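Local atomic coordinates of acyl-CoA dehydrogenase domain protein Tcur3481 (Thermomonospora curvata, PDB entry 6WY9), a protein that binds the flavin cofactor FAD and probably acts as an acyl-CoA dehydrogenase. Residues L75-Q78 / G79-A83; H100-A103 / E104-D107. One frame throughout, in Å; residues are numbered along the deposited sequence.

Interaction 1. Residues L75-Q78 / G79-A83; sequences LEEQ and GRHVA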
ATOM      1  N   LEU B  75      15.610 -14.643 -20.245  1.00 40.58           N
ATOM      2  CA  LEU B  75      15.498 -13.266 -19.760  1.00 39.54           C
ATOM      3  C   LEU B  75      15.492 -13.202 -18.239  1.00 40.32           C
ATOM      4  O   LEU B  75      15.957 -12.210 -17.647  1.00 38.90           O
ATOM      5  CB  LEU B  75      14.214 -12.597 -20.319  1.00 38.17           C
ATOM      6  CG  LEU B  75      14.257 -12.360 -21.840  1.00 38.58           C
ATOM      7  CD1 LEU B  75      12.979 -11.665 -22.353  1.00 39.87           C
ATOM      8  CD2 LEU B  75      15.547 -11.583 -22.243  1.00 38.35           C
ATOM      9  N   GLU B  76      14.870 -14.195 -17.598  1.00 40.23           N
ATOM     10  CA  GLU B  76      14.846 -14.198 -16.152  1.00 41.84           C
ATOM     11  C   GLU B  76      16.259 -14.368 -15.590  1.00 39.47           C
ATOM     12  O   GLU B  76      16.657 -13.651 -14.656  1.00 39.79           O
ATOM     13  CB  GLU B  76      13.903 -15.290 -15.637  1.00 44.43           C
ATOM     14  CG  GLU B  76      13.899 -15.355 -14.122  1.00 48.86           C
ATOM     15  CD  GLU B  76      12.975 -16.433 -13.535  1.00 55.89           C
ATOM     16  OE1 GLU B  76      12.312 -17.171 -14.293  1.00 58.00           O
ATOM     17  OE2 GLU B  76      12.921 -16.537 -12.287  1.00 60.02           O
ATOM     18  N   GLU B  77      17.042 -15.296 -16.140  1.00 39.01           N
ATOM     19  CA  GLU B  77      18.444 -15.367 -15.717  1.00 42.29           C
ATOM     20  C   GLU B  77      19.186 -14.081 -16.024  1.00 42.15           C
ATOM     21  O   GLU B  77      20.058 -13.673 -15.256  1.00 42.33           O
ATOM     22  CB  GLU B  77      19.202 -16.512 -16.399  1.00 43.49           C
ATOM     23  CG  GLU B  77      19.046 -17.795 -15.707  1.00 48.12           C
ATOM     24  CD  GLU B  77      19.385 -17.760 -14.214  1.00 49.35           C
ATOM     25  OE1 GLU B  77      20.476 -17.323 -13.753  1.00 50.15           O
ATOM     26  OE2 GLU B  77      18.526 -18.238 -13.503  1.00 51.15           O
ATOM     27  N   GLN B  78      18.930 -13.478 -17.183  1.00 41.09           N
ATOM     28  CA  GLN B  78      19.611 -12.225 -17.477  1.00 40.61           C
ATOM     29  C   GLN B  78      19.315 -11.174 -16.410  1.00 40.64           C
ATOM     30  O   GLN B  78      20.234 -10.510 -15.905  1.00 40.99           O
ATOM     31  CB  GLN B  78      19.240 -11.697 -18.862  1.00 40.30           C
ATOM     32  CG  GLN B  78      19.718 -10.248 -18.988  1.00 41.34           C
ATOM     33  CD  GLN B  78      19.187  -9.510 -20.175  1.00 42.39           C
ATOM     34  OE1 GLN B  78      18.088  -9.801 -20.695  1.00 43.82           O
ATOM     35  NE2 GLN B  78      19.927  -8.494 -20.596  1.00 43.61           N
ATOM     36  N   GLY B  79      18.039 -11.011 -16.035  1.00 38.33           N
ATOM     37  CA  GLY B  79      17.716 -10.026 -15.007  1.00 38.78           C
ATOM     38  C   GLY B  79      18.329 -10.345 -13.657  1.00 39.35           C
ATOM     39  O   GLY B  79      18.705  -9.438 -12.905  1.00 37.53           O
ATOM     40  N   ARG B  80      18.464 -11.635 -13.330  1.00 39.70           N
ATOM     41  CA  ARG B  80      19.099 -12.009 -12.063  1.00 42.37           C
ATOM     42  C   ARG B  80      20.499 -11.415 -11.912  1.00 41.12           C
ATOM     43  O   ARG B  80      20.972 -11.194 -10.788  1.00 38.54           O
ATOM     44  CB  ARG B  80      19.187 -13.521 -11.978  1.00 46.96           C
ATOM     45  CG  ARG B  80      18.376 -14.121 -10.921  1.00 55.29           C
ATOM     46  CD  ARG B  80      18.445 -15.616 -11.055  1.00 61.17           C
ATOM     47  NE  ARG B  80      17.229 -16.225 -10.551  1.00 69.00           N
ATOM     48  CZ  ARG B  80      16.271 -16.742 -11.313  1.00 72.12           C
ATOM     49  NH1 ARG B  80      16.378 -16.752 -12.646  1.00 70.74           N
ATOM     50  NH2 ARG B  80      15.201 -17.272 -10.726  1.00 76.04           N
ATOM     51  N   HIS B  81      21.175 -11.181 -13.032  1.00 39.98           N
ATOM     52  CA  HIS B  81      22.561 -10.705 -13.068  1.00 41.59           C
ATOM     53  C   HIS B  81      22.722  -9.309 -13.655  1.00 40.94           C
ATOM     54  O   HIS B  81      23.858  -8.903 -13.903  1.00 41.64           O
ATOM     55  CB  HIS B  81      23.397 -11.671 -13.905  1.00 43.34           C
ATOM     56  CG  HIS B  81      23.432 -13.038 -13.323  1.00 45.87           C
ATOM     57  ND1 HIS B  81      22.589 -14.040 -13.752  1.00 47.07           N
ATOM     58  CD2 HIS B  81      24.143 -13.546 -12.298  1.00 48.65           C
ATOM     59  CE1 HIS B  81      22.808 -15.127 -13.034  1.00 47.91           C
ATOM     60  NE2 HIS B  81      23.741 -14.851 -12.137  1.00 50.38           N
ATOM     61  N   VAL B  82      21.609  -8.603 -13.931  1.00 41.98           N
ATOM     62  CA  VAL B  82      21.591  -7.300 -14.597  1.00 40.93           C
ATOM     63  C   VAL B  82      22.631  -7.311 -15.729  1.00 42.44           C
ATOM     64  O   VAL B  82      23.487  -6.432 -15.822  1.00 45.02           O
ATOM     65  CB  VAL B  82      21.772  -6.143 -13.571  1.00 38.80           C
ATOM     66  CG1 VAL B  82      20.471  -6.048 -12.645  1.00 38.05           C
ATOM     67  CG2 VAL B  82      22.985  -6.325 -12.657  1.00 39.12           C
ATOM     68  N   ALA B  83      22.579  -8.324 -16.586  1.00 41.26           N
ATOM     69  CA  ALA B  83      23.672  -8.532 -17.542  1.00 43.19           C
ATOM     70  C   ALA B  83      23.458  -7.634 -18.756  1.00 42.65           C
ATOM     71  O   ALA B  83      22.366  -7.659 -19.352  1.00 40.83           O
ATOM     72  CB  ALA B  83      23.760  -9.983 -17.987  1.00 43.41           C
TER
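E76 stretches out straight, its chi1 of 178° turning CG away from the main-chain nitrogen, whereas E77 folds back at chi2 (-53°), and these shapes bring both carboxylates to the guanidinium of R80 near the Schellman motif that ends helix 67-80. E77 OE2 lies 2.7 Å from R80 NH1 in a salt bridge, the two planes nearly parallel (7° apart) but offset, so that the oxygen approaches obliquely. E76 OE2 forms the second bridge, 2.9 Å from R80 NH2, although its hydrogen bond is bent and weak. E77 OE2 is also paired with R17 of helix 5-23, so two arginines share one carboxylate, which probably keeps it ionised. Without the guanidinium, as with an alanine here, E76 would probably lose its bridge across the turn and E77 would be left to R17 for charge balance.

At the helix end, V82 takes the positive phi of the C-prime residue, and A83 N returns to Q78 O at 3.3 Å. H81 N reaches the same oxygen from the opposite face of its carbonyl plane, giving that acceptor two donors. The imidazole of H81 lies alongside E77, where ND1 donates to E77 O at 3.0 Å and E77 OE1 meets the CE1 edge of the ring. Q78 closes the turn with its side chain: NE2 donates to A83 O at 2.9 Å, almost straight, with the acceptor lying in the amide plane.

Interaction 2. Residues H100-A103 / E104-D107; sequences HGTA and EQRD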
ATOM      1  N   HIS B 100       5.367 -13.268 -37.886  1.00 59.23           N
ATOM      2  CA  HIS B 100       4.581 -12.330 -38.684  1.00 60.93           C
ATOM      3  C   HIS B 100       5.332 -11.772 -39.880  1.00 63.19           C
ATOM      4  O   HIS B 100       4.762 -10.954 -40.616  1.00 65.13           O
ATOM      5  CB  HIS B 100       4.101 -11.156 -37.830  1.00 61.01           C
ATOM      6  CG  HIS B 100       3.270 -11.565 -36.657  1.00 60.74           C
ATOM      7  ND1 HIS B 100       1.913 -11.804 -36.752  1.00 64.62           N
ATOM      8  CD2 HIS B 100       3.606 -11.790 -35.369  1.00 58.77           C
ATOM      9  CE1 HIS B 100       1.450 -12.145 -35.561  1.00 64.66           C
ATOM     10  NE2 HIS B 100       2.458 -12.140 -34.707  1.00 61.03           N
ATOM     11  N   GLY B 101       6.591 -12.211 -40.120  1.00 66.35           N
ATOM     12  CA  GLY B 101       7.365 -11.676 -41.218  1.00 67.44           C
ATOM     13  C   GLY B 101       7.127 -12.396 -42.533  1.00 71.46           C
ATOM     14  O   GLY B 101       6.552 -13.481 -42.567  1.00 73.25           O
ATOM     15  N   THR B 102       7.553 -11.746 -43.618  1.00 73.37           N
ATOM     16  CA  THR B 102       7.653 -12.394 -44.920  1.00 76.70           C
ATOM     17  C   THR B 102       8.835 -13.365 -44.938  1.00 74.60           C
ATOM     18  O   THR B 102       9.694 -13.366 -44.045  1.00 71.34           O
ATOM     19  CB  THR B 102       7.850 -11.367 -46.038  1.00 80.61           C
ATOM     20  OG1 THR B 102       9.134 -10.740 -45.899  1.00 78.85           O
ATOM     21  CG2 THR B 102       6.759 -10.299 -46.009  1.00 81.55           C
ATOM     22  N   ALA B 103       8.879 -14.189 -45.983  1.00 77.17           N
ATOM     23  CA  ALA B 103      10.035 -15.047 -46.210  1.00 76.03           C
ATOM     24  C   ALA B 103      11.317 -14.227 -46.231  1.00 76.87           C
ATOM     25  O   ALA B 103      12.291 -14.563 -45.554  1.00 70.78           O
ATOM     26  CB  ALA B 103       9.864 -15.828 -47.512  1.00 79.96           C
ATOM     27  N   GLU B 104      11.322 -13.120 -46.983  1.00 84.85           N
ATOM     28  CA  GLU B 104      12.496 -12.246 -47.023  1.00 89.64           C
ATOM     29  C   GLU B 104      12.914 -11.787 -45.626  1.00 79.30           C
ATOM     30  O   GLU B 104      14.109 -11.765 -45.306  1.00 77.39           O
ATOM     31  CB  GLU B 104      12.209 -11.041 -47.920  1.00103.68           C
ATOM     32  CG  GLU B 104      13.424 -10.193 -48.263  1.00113.02           C
ATOM     33  CD  GLU B 104      13.144  -8.709 -48.120  1.00119.98           C
ATOM     34  OE1 GLU B 104      13.411  -8.161 -47.028  1.00118.21           O
ATOM     35  OE2 GLU B 104      12.640  -8.099 -49.091  1.00126.83           O
ATOM     36  N   GLN B 105      11.949 -11.401 -44.783  1.00 72.57           N
ATOM     37  CA  GLN B 105      12.284 -10.964 -43.432  1.00 65.09           C
ATOM     38  C   GLN B 105      12.800 -12.118 -42.579  1.00 60.79           C
ATOM     39  O   GLN B 105      13.781 -11.952 -41.843  1.00 54.89           O
ATOM     40  CB  GLN B 105      11.076 -10.282 -42.785  1.00 64.62           C
ATOM     41  CG  GLN B 105      10.672  -9.022 -43.555  1.00 69.46           C
ATOM     42  CD  GLN B 105       9.273  -8.510 -43.236  1.00 71.28           C
ATOM     43  OE1 GLN B 105       8.441  -9.230 -42.684  1.00 71.90           O
ATOM     44  NE2 GLN B 105       9.009  -7.257 -43.601  1.00 71.97           N
ATOM     45  N   ARG B 106      12.182 -13.302 -42.683  1.00 64.36           N
ATOM     46  CA  ARG B 106      12.668 -14.453 -41.914  1.00 64.99           C
ATOM     47  C   ARG B 106      14.080 -14.869 -42.321  1.00 65.20           C
ATOM     48  O   ARG B 106      14.774 -15.534 -41.539  1.00 63.90           O
ATOM     49  CB  ARG B 106      11.717 -15.646 -42.063  1.00 69.42           C
ATOM     50  CG  ARG B 106      10.376 -15.455 -41.344  1.00 72.57           C
ATOM     51  CD  ARG B 106       9.474 -16.699 -41.438  1.00 79.56           C
ATOM     52  NE  ARG B 106       8.632 -16.717 -42.638  1.00 88.46           N
ATOM     53  CZ  ARG B 106       8.685 -17.634 -43.604  1.00 95.36           C
ATOM     54  NH1 ARG B 106       9.550 -18.642 -43.533  1.00 96.89           N
ATOM     55  NH2 ARG B 106       7.864 -17.546 -44.644  1.00100.21           N
ATOM     56  N   ASP B 107      14.527 -14.500 -43.521  1.00 66.35           N
ATOM     57  CA  ASP B 107      15.915 -14.776 -43.871  1.00 67.00           C
ATOM     58  C   ASP B 107      16.910 -14.004 -43.013  1.00 63.14           C
ATOM     59  O   ASP B 107      18.104 -14.328 -43.033  1.00 62.81           O
ATOM     60  CB  ASP B 107      16.145 -14.487 -45.358  1.00 73.19           C
ATOM     61  CG  ASP B 107      15.564 -15.570 -46.243  1.00 79.15           C
ATOM     62  OD1 ASP B 107      15.451 -16.715 -45.759  1.00 78.97           O
ATOM     63  OD2 ASP B 107      15.214 -15.281 -47.411  1.00 84.77           O
TER
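T102 and Q105 grip each other through two reciprocal hydrogen bonds, the tight heart of this turn. T102 OG1 accepts from Q105 N at 3.1 Å, while Q105 OE1 accepts from T102 N at 2.8 Å. The second donor stands 43° out of the plane of the amide carbonyl. With chi1 at 67°, the threonine hydroxyl sits between its own backbone N and carbonyl carbon, from where it can reach over the first helical turn. Q105 extends beyond CG and crosses the threonine, its CG 3.3 Å from T102 OG1 and its OE1 close against the CA of G101. The other end of the amide is also held: NE2 donates to the carbonyl of A210, and I97 of helix 87-100 and L211 pack against the side chain, so Q105 is buried while most of its neighbours are not.

The opposite character appears at R106 and E104, on the solvent side. The backbone of R106 is firmly placed, its N donating to T102 O at 2.8 Å, but its guanidinium makes looser contacts. One face lies over A103 CA, offset toward the rim, and G101 O comes to the edge of the group, with NE still 3.8 Å away. The chain of E104 bends at chi2 and its carboxylate leads away from the turn. A103 O receives D107 N at 3.0 Å, continuing the backbone bonding of this short helix. The exchange of side-chain and backbone bonds between N-cap T102 and Q105 is a capping box, here starting helix 103-106.

Overall arrangement
Interactions 1 and 2 follow one another along the chain, both in the N-terminal acyl-CoA dehydrogenase domain. Their centres lie 29 Å apart and their nearest atoms about 16 Å, without touching. Helix 87-100 lies between them in sequence and packs on both: L87 meets L75 and Q78, whereas I97 meets Q105 and R106. Interaction 1 is buried among helices 5-23, 215-248 and 330-340; interaction 2 lies at the surface, its centre about 22 Å from the centre of the chain. Both lie away from the FAD-binding residues. One closes helix 67-80 and the other opens helix 103-106, so the two mark helix boundaries before and after helix 87-100.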